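Local structure of putative curved DNA-binding protein (Chaetomium thermophilum var. thermophilum DSM 1495, 4IPA) at residues V25-K28 with Y29-A33; K297-T301 with F302-L306; G60-L63 with M64-L68. The protein is an Arx1 of a thermophilic fungus with a methionine aminopeptidase-like fold, probably acting in ribosome biogenesis and perhaps binding DNA. All blocks are in the same frame, centred on the assembly; numbering follows the deposited sequence.

Interaction 1. Residues V25-K28 with Y29-A33; sequences VLTK and YKTAA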
ATOM      1  N   VAL A  25       4.159 -21.588  -0.540  1.00 20.81           N
ATOM      2  CA  VAL A  25       3.465 -20.323  -0.687  1.00 22.56           C
ATOM      3  C   VAL A  25       4.144 -19.205   0.122  1.00 22.30           C
ATOM      4  O   VAL A  25       4.401 -18.117  -0.387  1.00 18.92           O
ATOM      5  CB  VAL A  25       1.993 -20.506  -0.297  1.00 22.59           C
ATOM      6  CG1 VAL A  25       1.288 -19.157  -0.134  1.00 21.41           C
ATOM      7  CG2 VAL A  25       1.306 -21.413  -1.340  1.00 18.21           C
ATOM      8  N   LEU A  26       4.459 -19.496   1.374  1.00 17.79           N
ATOM      9  CA  LEU A  26       5.126 -18.536   2.220  1.00 20.87           C
ATOM     10  C   LEU A  26       6.430 -18.067   1.561  1.00 22.81           C
ATOM     11  O   LEU A  26       6.723 -16.871   1.520  1.00 26.70           O
ATOM     12  CB  LEU A  26       5.378 -19.168   3.578  1.00 23.62           C
ATOM     13  CG  LEU A  26       5.551 -18.248   4.783  1.00 35.40           C
ATOM     14  CD1 LEU A  26       4.574 -17.082   4.718  1.00 30.73           C
ATOM     15  CD2 LEU A  26       5.389 -19.052   6.081  1.00 28.39           C
ATOM     16  N   THR A  27       7.182 -19.013   1.011  1.00 21.99           N
ATOM     17  CA  THR A  27       8.475 -18.749   0.378  1.00 23.10           C
ATOM     18  C   THR A  27       8.360 -17.912  -0.904  1.00 21.12           C
ATOM     19  O   THR A  27       9.251 -17.119  -1.212  1.00 20.41           O
ATOM     20  CB  THR A  27       9.229 -20.085   0.088  1.00 22.99           C
ATOM     21  OG1 THR A  27       9.465 -20.768   1.328  1.00 23.06           O
ATOM     22  CG2 THR A  27      10.563 -19.837  -0.600  1.00 20.58           C
ATOM     23  N   LYS A  28       7.267 -18.083  -1.638  1.00 17.86           N
ATOM     24  CA  LYS A  28       7.029 -17.288  -2.838  1.00 20.43           C
ATOM     25  C   LYS A  28       6.659 -15.851  -2.479  1.00 21.54           C
ATOM     26  O   LYS A  28       7.155 -14.913  -3.092  1.00 19.06           O
ATOM     27  CB  LYS A  28       5.958 -17.948  -3.719  1.00 23.34           C
ATOM     28  CG  LYS A  28       6.470 -19.188  -4.460  1.00 21.17           C
ATOM     29  CD  LYS A  28       5.350 -20.036  -5.056  1.00 23.57           C
ATOM     30  CE  LYS A  28       5.940 -21.202  -5.861  1.00 25.82           C
ATOM     31  NZ  LYS A  28       4.913 -22.212  -6.247  1.00 25.69           N
ATOM     32  N   TYR A  29       5.785 -15.685  -1.485  1.00 20.99           N
ATOM     33  CA  TYR A  29       5.535 -14.371  -0.912  1.00 18.27           C
ATOM     34  C   TYR A  29       6.849 -13.756  -0.465  1.00 19.70           C
ATOM     35  O   TYR A  29       7.131 -12.602  -0.760  1.00 18.87           O
ATOM     36  CB  TYR A  29       4.594 -14.467   0.281  1.00 17.01           C
ATOM     37  CG  TYR A  29       3.132 -14.451  -0.071  1.00 17.21           C
ATOM     38  CD1 TYR A  29       2.548 -13.324  -0.627  1.00 16.42           C
ATOM     39  CD2 TYR A  29       2.328 -15.547   0.181  1.00 17.32           C
ATOM     40  CE1 TYR A  29       1.222 -13.300  -0.935  1.00 16.52           C
ATOM     41  CE2 TYR A  29       0.985 -15.530  -0.127  1.00 17.02           C
ATOM     42  CZ  TYR A  29       0.446 -14.403  -0.688  1.00 15.38           C
ATOM     43  OH  TYR A  29      -0.878 -14.370  -0.994  1.00 20.35           O
ATOM     44  N   LYS A  30       7.666 -14.535   0.236  1.00 19.13           N
ATOM     45  CA  LYS A  30       8.934 -14.007   0.746  1.00 19.24           C
ATOM     46  C   LYS A  30       9.908 -13.605  -0.367  1.00 21.92           C
ATOM     47  O   LYS A  30      10.634 -12.617  -0.240  1.00 22.92           O
ATOM     48  CB  LYS A  30       9.610 -14.997   1.701  1.00 22.22           C
ATOM     49  CG  LYS A  30      10.948 -14.509   2.239  1.00 24.05           C
ATOM     50  CD  LYS A  30      10.743 -13.493   3.356  1.00 28.54           C
ATOM     51  CE  LYS A  30      12.051 -12.847   3.773  1.00 25.52           C
ATOM     52  NZ  LYS A  30      11.795 -11.627   4.576  1.00 33.37           N
ATOM     53  N   THR A  31       9.938 -14.369  -1.452  1.00 19.34           N
ATOM     54  CA  THR A  31      10.793 -14.008  -2.573  1.00 20.47           C
ATOM     55  C   THR A  31      10.323 -12.679  -3.155  1.00 23.79           C
ATOM     56  O   THR A  31      11.127 -11.814  -3.491  1.00 20.61           O
ATOM     57  CB  THR A  31      10.743 -15.053  -3.699  1.00 27.86           C
ATOM     58  OG1 THR A  31      10.991 -16.353  -3.169  1.00 25.57           O
ATOM     59  CG2 THR A  31      11.798 -14.726  -4.740  1.00 26.27           C
ATOM     60  N   ALA A  32       9.007 -12.541  -3.289  1.00 19.40           N
ATOM     61  CA  ALA A  32       8.412 -11.296  -3.745  1.00 23.39           C
ATOM     62  C   ALA A  32       8.754 -10.115  -2.831  1.00 18.90           C
ATOM     63  O   ALA A  32       9.065  -9.040  -3.311  1.00 21.56           O
ATOM     64  CB  ALA A  32       6.902 -11.450  -3.875  1.00 19.32           C
ATOM     65  N   ALA A  33       8.683 -10.326  -1.521  1.00 18.18           N
ATOM     66  CA  ALA A  33       8.973  -9.285  -0.545  1.00 20.20           C
ATOM     67  C   ALA A  33      10.416  -8.801  -0.632  1.00 21.80           C
ATOM     68  O   ALA A  33      10.677  -7.610  -0.594  1.00 24.21           O
ATOM     69  CB  ALA A  33       8.682  -9.789   0.858  1.00 19.11           C
TER
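Val25, with CG1 trans to its own backbone N (chi1 167°), lies alongside Tyr29, whose ring stands beside its own backbone N (chi1 -86°), and the two side chains point the same way. Both sit on helix 23-46 of this M24-family, pita-bread-type protein, and they illustrate how residues one helical turn apart build a shared surface. The contact is made by one methyl branch: CG1 of Val25 packs 3.6 Å from CE2 of Tyr29. The same two residues are joined through the backbone, Tyr29 N donating to Val25 O at 3.0 Å. Strand 127-136 covers this flank through Tyr127, which touches Val25 and meets the Tyr29 ring with the planes inclined. A second theme is the doubly used carbonyl. With the hydroxyl of Thr31 opposite its carbonyl carbon (chi1 -52°), OG1 folds back and donates to Thr27 O at 2.7 Å. Thr31 N donates to the same Thr27 O at 2.8 Å, and the two donors arrive from opposite faces of the carbonyl plane. OG1 also has a weak hydrogen bond with the hydroxyl of Tyr72. A valine in place of Thr31 would probably leave Thr27 O without one of its two donors and deprive the Tyr72 hydroxyl of this weak partner. Lys28, meanwhile, sends its extended chain off to salt bridges with Asp24 and Asp125, while its carbonyl serves the next turn: Lys28 O takes the N-H of Ala32 at 3.0 Å and lies 3.6 Å from Ala32 CB.

Interaction 2. Residues K297-T301 with F302-L306; sequences KKFGT and FPFSL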
ATOM      1  N   LYS A 297      -1.463 -11.030 -20.412  1.00 19.70           N
ATOM      2  CA  LYS A 297      -0.215 -11.770 -20.502  1.00 23.71           C
ATOM      3  C   LYS A 297       0.894 -11.225 -19.608  1.00 23.63           C
ATOM      4  O   LYS A 297       1.614 -11.986 -18.973  1.00 24.01           O
ATOM      5  CB  LYS A 297       0.241 -11.872 -21.959  1.00 27.12           C
ATOM      6  CG  LYS A 297      -0.651 -12.789 -22.796  1.00 34.52           C
ATOM      7  CD  LYS A 297      -0.456 -12.537 -24.293  1.00 45.48           C
ATOM      8  CE  LYS A 297      -0.737 -13.793 -25.136  1.00 46.24           C
ATOM      9  NZ  LYS A 297      -0.580 -13.546 -26.610  1.00 51.09           N
ATOM     10  N   LYS A 298       1.042  -9.913 -19.540  1.00 20.87           N
ATOM     11  CA  LYS A 298       2.124  -9.376 -18.737  1.00 21.25           C
ATOM     12  C   LYS A 298       1.761  -9.311 -17.234  1.00 24.67           C
ATOM     13  O   LYS A 298       2.550  -9.696 -16.376  1.00 20.06           O
ATOM     14  CB  LYS A 298       2.547  -8.012 -19.281  1.00 24.93           C
ATOM     15  CG  LYS A 298       3.551  -7.263 -18.418  1.00 29.22           C
ATOM     16  CD  LYS A 298       4.838  -6.999 -19.181  1.00 30.78           C
ATOM     17  CE  LYS A 298       5.512  -5.717 -18.721  1.00 36.25           C
ATOM     18  NZ  LYS A 298       6.795  -5.980 -18.010  1.00 40.15           N
ATOM     19  N   PHE A 299       0.554  -8.854 -16.923  1.00 21.23           N
ATOM     20  CA  PHE A 299       0.222  -8.523 -15.542  1.00 17.62           C
ATOM     21  C   PHE A 299      -0.802  -9.463 -14.916  1.00 18.96           C
ATOM     22  O   PHE A 299      -0.952  -9.485 -13.696  1.00 16.79           O
ATOM     23  CB  PHE A 299      -0.287  -7.073 -15.458  1.00 16.52           C
ATOM     24  CG  PHE A 299       0.702  -6.065 -15.950  1.00 18.60           C
ATOM     25  CD1 PHE A 299       1.873  -5.819 -15.239  1.00 18.82           C
ATOM     26  CD2 PHE A 299       0.484  -5.379 -17.134  1.00 20.46           C
ATOM     27  CE1 PHE A 299       2.794  -4.915 -15.702  1.00 19.30           C
ATOM     28  CE2 PHE A 299       1.413  -4.465 -17.596  1.00 16.55           C
ATOM     29  CZ  PHE A 299       2.559  -4.234 -16.883  1.00 17.34           C
ATOM     30  N   GLY A 300      -1.515 -10.224 -15.743  1.00 15.69           N
ATOM     31  CA  GLY A 300      -2.615 -11.015 -15.234  1.00 15.85           C
ATOM     32  C   GLY A 300      -3.651 -10.121 -14.574  1.00 20.54           C
ATOM     33  O   GLY A 300      -4.236  -9.248 -15.214  1.00 16.87           O
ATOM     34  N   THR A 301      -3.869 -10.313 -13.280  1.00 19.94           N
ATOM     35  CA  THR A 301      -4.880  -9.540 -12.580  1.00 21.22           C
ATOM     36  C   THR A 301      -4.248  -8.524 -11.620  1.00 20.83           C
ATOM     37  O   THR A 301      -4.921  -7.982 -10.736  1.00 21.01           O
ATOM     38  CB  THR A 301      -5.806 -10.474 -11.808  1.00 25.32           C
ATOM     39  OG1 THR A 301      -5.006 -11.321 -10.980  1.00 27.03           O
ATOM     40  CG2 THR A 301      -6.596 -11.359 -12.783  1.00 24.62           C
ATOM     41  N   PHE A 302      -2.957  -8.260 -11.804  1.00 17.13           N
ATOM     42  CA  PHE A 302      -2.251  -7.343 -10.920  1.00 15.31           C
ATOM     43  C   PHE A 302      -2.266  -5.884 -11.409  1.00 18.16           C
ATOM     44  O   PHE A 302      -2.326  -5.610 -12.615  1.00 15.35           O
ATOM     45  CB  PHE A 302      -0.831  -7.841 -10.648  1.00 16.22           C
ATOM     46  CG  PHE A 302      -0.779  -9.094  -9.789  1.00 19.66           C
ATOM     47  CD1 PHE A 302      -0.949  -9.013  -8.404  1.00 15.28           C
ATOM     48  CD2 PHE A 302      -0.554 -10.349 -10.365  1.00 14.58           C
ATOM     49  CE1 PHE A 302      -0.909 -10.160  -7.599  1.00 16.42           C
ATOM     50  CE2 PHE A 302      -0.500 -11.507  -9.578  1.00 18.02           C
ATOM     51  CZ  PHE A 302      -0.677 -11.418  -8.182  1.00 18.81           C
ATOM     52  N   PRO A 303      -2.227  -4.932 -10.465  1.00 18.50           N
ATOM     53  CA  PRO A 303      -2.241  -3.524 -10.880  1.00 14.61           C
ATOM     54  C   PRO A 303      -1.081  -3.201 -11.795  1.00 15.90           C
ATOM     55  O   PRO A 303      -0.005  -3.793 -11.679  1.00 16.83           O
ATOM     56  CB  PRO A 303      -2.132  -2.765  -9.555  1.00 15.21           C
ATOM     57  CG  PRO A 303      -2.761  -3.719  -8.533  1.00 11.71           C
ATOM     58  CD  PRO A 303      -2.312  -5.086  -9.003  1.00 18.17           C
ATOM     59  N   PHE A 304      -1.320  -2.288 -12.734  1.00 17.14           N
ATOM     60  CA  PHE A 304      -0.290  -1.846 -13.662  1.00 17.05           C
ATOM     61  C   PHE A 304      -0.522  -0.382 -14.015  1.00 17.17           C
ATOM     62  O   PHE A 304      -1.615   0.163 -13.791  1.00 15.21           O
ATOM     63  CB  PHE A 304      -0.300  -2.709 -14.926  1.00 16.88           C
ATOM     64  CG  PHE A 304      -1.556  -2.588 -15.714  1.00 15.77           C
ATOM     65  CD1 PHE A 304      -2.668  -3.359 -15.404  1.00 14.34           C
ATOM     66  CD2 PHE A 304      -1.631  -1.700 -16.765  1.00 15.23           C
ATOM     67  CE1 PHE A 304      -3.832  -3.230 -16.124  1.00 16.49           C
ATOM     68  CE2 PHE A 304      -2.801  -1.574 -17.503  1.00 15.64           C
ATOM     69  CZ  PHE A 304      -3.903  -2.330 -17.174  1.00 15.61           C
ATOM     70  N   SER A 305       0.519   0.260 -14.535  1.00 13.39           N
ATOM     71  CA  SER A 305       0.404   1.628 -15.010  1.00 17.63           C
ATOM     72  C   SER A 305       0.285   1.619 -16.526  1.00 17.20           C
ATOM     73  O   SER A 305       0.973   0.856 -17.189  1.00 19.64           O
ATOM     74  CB  SER A 305       1.640   2.437 -14.599  1.00 18.09           C
ATOM     75  OG  SER A 305       1.596   3.734 -15.168  1.00 16.72           O
ATOM     76  N   LEU A 306      -0.570   2.468 -17.083  1.00 20.13           N
ATOM     77  CA  LEU A 306      -0.611   2.637 -18.539  1.00 18.34           C
ATOM     78  C   LEU A 306       0.759   2.976 -19.146  1.00 17.55           C
ATOM     79  O   LEU A 306       1.037   2.631 -20.286  1.00 20.00           O
ATOM     80  CB  LEU A 306      -1.606   3.722 -18.931  1.00 16.11           C
ATOM     81  CG  LEU A 306      -3.097   3.523 -18.651  1.00 17.35           C
ATOM     82  CD1 LEU A 306      -3.873   4.705 -19.254  1.00 16.52           C
ATOM     83  CD2 LEU A 306      -3.612   2.213 -19.201  1.00 16.16           C
TER
HETATM   84  O   HOH W   1      -4.163  -6.662 -14.338  1.00 19.02           O
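Phe299 to Phe302 form a type II' beta turn, with Gly300, at positive phi, leaving the helical conformation and Phe302 N donating to Phe299 O over 3.0 Å from above the carbonyl plane. The reversal carries the chain back so that Phe304 meets the ring of Phe299. Here the contact is a CH-pi interaction more than a stack: Phe304 CB sits over the middle of the ring face, 3.5 Å from the Phe299 centroid and only 7° off its normal. The Phe304 ring itself runs nearly parallel to that of Phe299 (11°) but is slid aside, the centroids 5.1 Å apart, and the overlap is slight. With CG between its backbone N and carbonyl carbon (chi1 64°), the Phe304 side chain offers CB to the ring while its end leads away. CG of Lys298 lies 3.4 Å above the opposite face of the Phe299 ring, which is thereby sandwiched between two aliphatic carbons. The turn is a helix-to-strand connection, leading from helix 286-299 into strand 304-305 at the edge of a small antiparallel sheet, where Phe304 pairs through its backbone with His274 and its ring meets Phe328 edge-to-face. Within the turn Phe299 O has a second neighbour: it lies in the plane of the Phe302 ring, at the edge, 3.5 Å from CD2. A water bridges Gly300 O and Phe302 O, donating to each at 2.7 Å, and Arg276 also bonds Gly300 O. Thr301 turns its hydroxyl to the carbonyl of Asn223.

Interaction 3. Residues G60-L63 with M64-L68; sequences GDKL and MEEEL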
ATOM      1  N   GLY A  60      12.396   2.407 -11.561  1.00 21.80           N
ATOM      2  CA  GLY A  60      11.926   1.438 -10.585  1.00 20.92           C
ATOM      3  C   GLY A  60      11.393   0.214 -11.302  1.00 22.44           C
ATOM      4  O   GLY A  60      11.703  -0.921 -10.913  1.00 21.69           O
ATOM      5  N   ASP A  61      10.612   0.447 -12.358  1.00 19.68           N
ATOM      6  CA  ASP A  61      10.000  -0.645 -13.108  1.00 25.01           C
ATOM      7  C   ASP A  61      11.059  -1.508 -13.790  1.00 24.30           C
ATOM      8  O   ASP A  61      10.941  -2.730 -13.838  1.00 22.89           O
ATOM      9  CB  ASP A  61       8.966  -0.115 -14.113  1.00 19.84           C
ATOM     10  CG  ASP A  61       7.676   0.360 -13.433  1.00 23.48           C
ATOM     11  OD1 ASP A  61       7.481   0.039 -12.237  1.00 20.50           O
ATOM     12  OD2 ASP A  61       6.861   1.051 -14.093  1.00 19.33           O
ATOM     13  N   LYS A  62      12.080  -0.852 -14.302  1.00 28.80           N
ATOM     14  CA  LYS A  62      13.200  -1.503 -14.908  1.00 29.17           C
ATOM     15  C   LYS A  62      13.953  -2.365 -13.907  1.00 23.70           C
ATOM     16  O   LYS A  62      14.216  -3.484 -14.168  1.00 25.17           O
ATOM     17  CB  LYS A  62      14.101  -0.498 -15.602  1.00 29.12           C
ATOM     18  CG  LYS A  62      15.503  -0.963 -15.846  1.00 31.30           C
ATOM     19  CD  LYS A  62      16.388   0.155 -16.309  1.00 42.88           C
ATOM     20  CE  LYS A  62      17.255  -0.287 -17.447  1.00 46.54           C
ATOM     21  NZ  LYS A  62      18.601   0.254 -17.245  1.00 54.43           N
ATOM     22  N   LEU A  63      14.275  -1.823 -12.771  1.00 21.03           N
ATOM     23  CA  LEU A  63      14.843  -2.581 -11.701  1.00 22.84           C
ATOM     24  C   LEU A  63      14.055  -3.798 -11.294  1.00 23.07           C
ATOM     25  O   LEU A  63      14.627  -4.796 -11.014  1.00 24.54           O
ATOM     26  CB  LEU A  63      14.991  -1.712 -10.516  1.00 23.10           C
ATOM     27  CG  LEU A  63      16.326  -1.106 -10.630  1.00 35.31           C
ATOM     28  CD1 LEU A  63      16.367   0.161  -9.831  1.00 37.74           C
ATOM     29  CD2 LEU A  63      17.206  -2.179 -10.052  1.00 30.27           C
ATOM     30  N   MET A  64      12.747  -3.674 -11.248  1.00 20.30           N
ATOM     31  CA  MET A  64      11.881  -4.732 -10.872  1.00 20.82           C
ATOM     32  C   MET A  64      11.976  -5.868 -11.846  1.00 24.15           C
ATOM     33  O   MET A  64      12.037  -7.003 -11.480  1.00 23.77           O
ATOM     34  CB  MET A  64      10.454  -4.247 -10.832  1.00 17.94           C
ATOM     35  CG  MET A  64       9.428  -5.275 -10.462  1.00 20.98           C
ATOM     36  SD  MET A  64       9.451  -5.663  -8.720  1.00 24.87           S
ATOM     37  CE  MET A  64       8.555  -4.322  -8.077  1.00 18.72           C
ATOM     38  N   GLU A  65      11.983  -5.530 -13.104  1.00 23.80           N
ATOM     39  CA  GLU A  65      12.110  -6.582 -14.103  1.00 26.20           C
ATOM     40  C   GLU A  65      13.465  -7.295 -14.027  1.00 27.35           C
ATOM     41  O   GLU A  65      13.518  -8.521 -14.087  1.00 30.45           O
ATOM     42  CB  GLU A  65      11.820  -6.054 -15.501  1.00 25.79           C
ATOM     43  CG  GLU A  65      10.381  -5.614 -15.682  1.00 31.51           C
ATOM     44  CD  GLU A  65      10.052  -5.275 -17.130  1.00 40.76           C
ATOM     45  OE1 GLU A  65      10.952  -5.371 -17.994  1.00 44.02           O
ATOM     46  OE2 GLU A  65       8.889  -4.920 -17.408  1.00 38.04           O
ATOM     47  N   GLU A  66      14.550  -6.540 -13.869  1.00 26.42           N
ATOM     48  CA  GLU A  66      15.867  -7.152 -13.684  1.00 32.19           C
ATOM     49  C   GLU A  66      15.853  -8.114 -12.491  1.00 31.83           C
ATOM     50  O   GLU A  66      16.273  -9.269 -12.607  1.00 31.99           O
ATOM     51  CB  GLU A  66      16.954  -6.093 -13.471  1.00 28.09           C
ATOM     52  CG  GLU A  66      17.174  -5.143 -14.647  1.00 36.49           C
ATOM     53  CD  GLU A  66      18.002  -3.907 -14.265  1.00 44.23           C
ATOM     54  OE1 GLU A  66      18.582  -3.883 -13.154  1.00 46.64           O
ATOM     55  OE2 GLU A  66      18.072  -2.955 -15.075  1.00 46.96           O
ATOM     56  N   GLU A  67      15.373  -7.631 -11.346  1.00 29.85           N
ATOM     57  CA  GLU A  67      15.319  -8.457 -10.140  1.00 28.04           C
ATOM     58  C   GLU A  67      14.501  -9.702 -10.407  1.00 29.80           C
ATOM     59  O   GLU A  67      14.888 -10.802 -10.013  1.00 32.80           O
ATOM     60  CB  GLU A  67      14.736  -7.689  -8.953  1.00 21.64           C
ATOM     61  CG  GLU A  67      15.636  -6.602  -8.409  1.00 30.07           C
ATOM     62  CD  GLU A  67      17.010  -7.137  -8.019  1.00 37.41           C
ATOM     63  OE1 GLU A  67      17.100  -8.276  -7.512  1.00 38.08           O
ATOM     64  OE2 GLU A  67      18.005  -6.422  -8.234  1.00 43.72           O
ATOM     65  N   LEU A  68      13.377  -9.525 -11.096  1.00 30.14           N
ATOM     66  CA  LEU A  68      12.471 -10.633 -11.390  1.00 30.38           C
ATOM     67  C   LEU A  68      13.149 -11.677 -12.273  1.00 31.05           C
ATOM     68  O   LEU A  68      12.988 -12.876 -12.067  1.00 31.23           O
ATOM     69  CB  LEU A  68      11.170 -10.126 -12.041  1.00 24.69           C
ATOM     70  CG  LEU A  68      10.143  -9.519 -11.077  1.00 25.43           C
ATOM     71  CD1 LEU A  68       8.988  -8.875 -11.792  1.00 19.62           C
ATOM     72  CD2 LEU A  68       9.632 -10.592 -10.114  1.00 26.49           C
TER
HETATM   73  O   HOH W   2      19.501  -0.177 -14.244  1.00 44.52           O
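Lys62 and Glu66, one turn apart on helix 53-69, show how an ion pair on a helix surface can be both direct, though long, and bridged by water. Charge comes first. NZ of Lys62 stands 3.9 Å from Glu66 OE2, a long salt bridge, and a water beside the pair bridges it, accepting from Lys62 NZ at 3.2 Å while donating to the same OE2 of Glu66 at 3.2 Å. Elsewhere on the helix, Asp61 directs its carboxylate to Arg307 and Thr85, and Glu67 pairs with Lys70.

Contacts with carbon form the second kind. The two side chains cross at a slant, and it is the lysine's methylene chain that comes nearest: CG of Lys62 is 3.3 Å from Glu66 OE2. Lys62 holds that CG trans to its backbone N (chi1 160°), beside its carbonyl carbon. The other carboxylate oxygen, Glu66 OE1, leans on a methyl of Leu63, CD2, at 3.8 Å. On another side of the helix, Met64 bends its chain to meet Leu120 and Ala122 of strand 115-124 and Ile35 of helix 23-46.

Backbone bonds are the third. Glu66 N reaches Lys62 O at 3.1 Å, and Glu67 N bonds Leu63 O at 3.0 Å, the regular alpha-helical pattern that fixes the spacing of the two charged residues. Given the long separation of the charges and the exposed position of Lys62, the direct attraction is likely to be modest, the pair being held partly through the water and partly by the contact of Lys62 CG with the carboxylate.

In the fold
From the N terminus the order is interaction 1, interaction 3, interaction 2. All are local, arranged in series, and none encloses or crosses another: interactions 1 and 3 each span adjacent turns of one helix, 23-46 and 53-69, while 297-306 closes a tight turn between helix 286-299 and strand 304-305. Interactions 1 and 3 do not touch, their nearest atoms being about 6 Å apart, yet Met64 and Leu68 pack on Ile35, further along the first helix. Interactions 2 and 3 meet directly: Lys298 forms a salt bridge with Glu65, joining helix 286-299 to helix 53-69, and Phe81 of strand 79-88 is touched by both Phe299 and Met64.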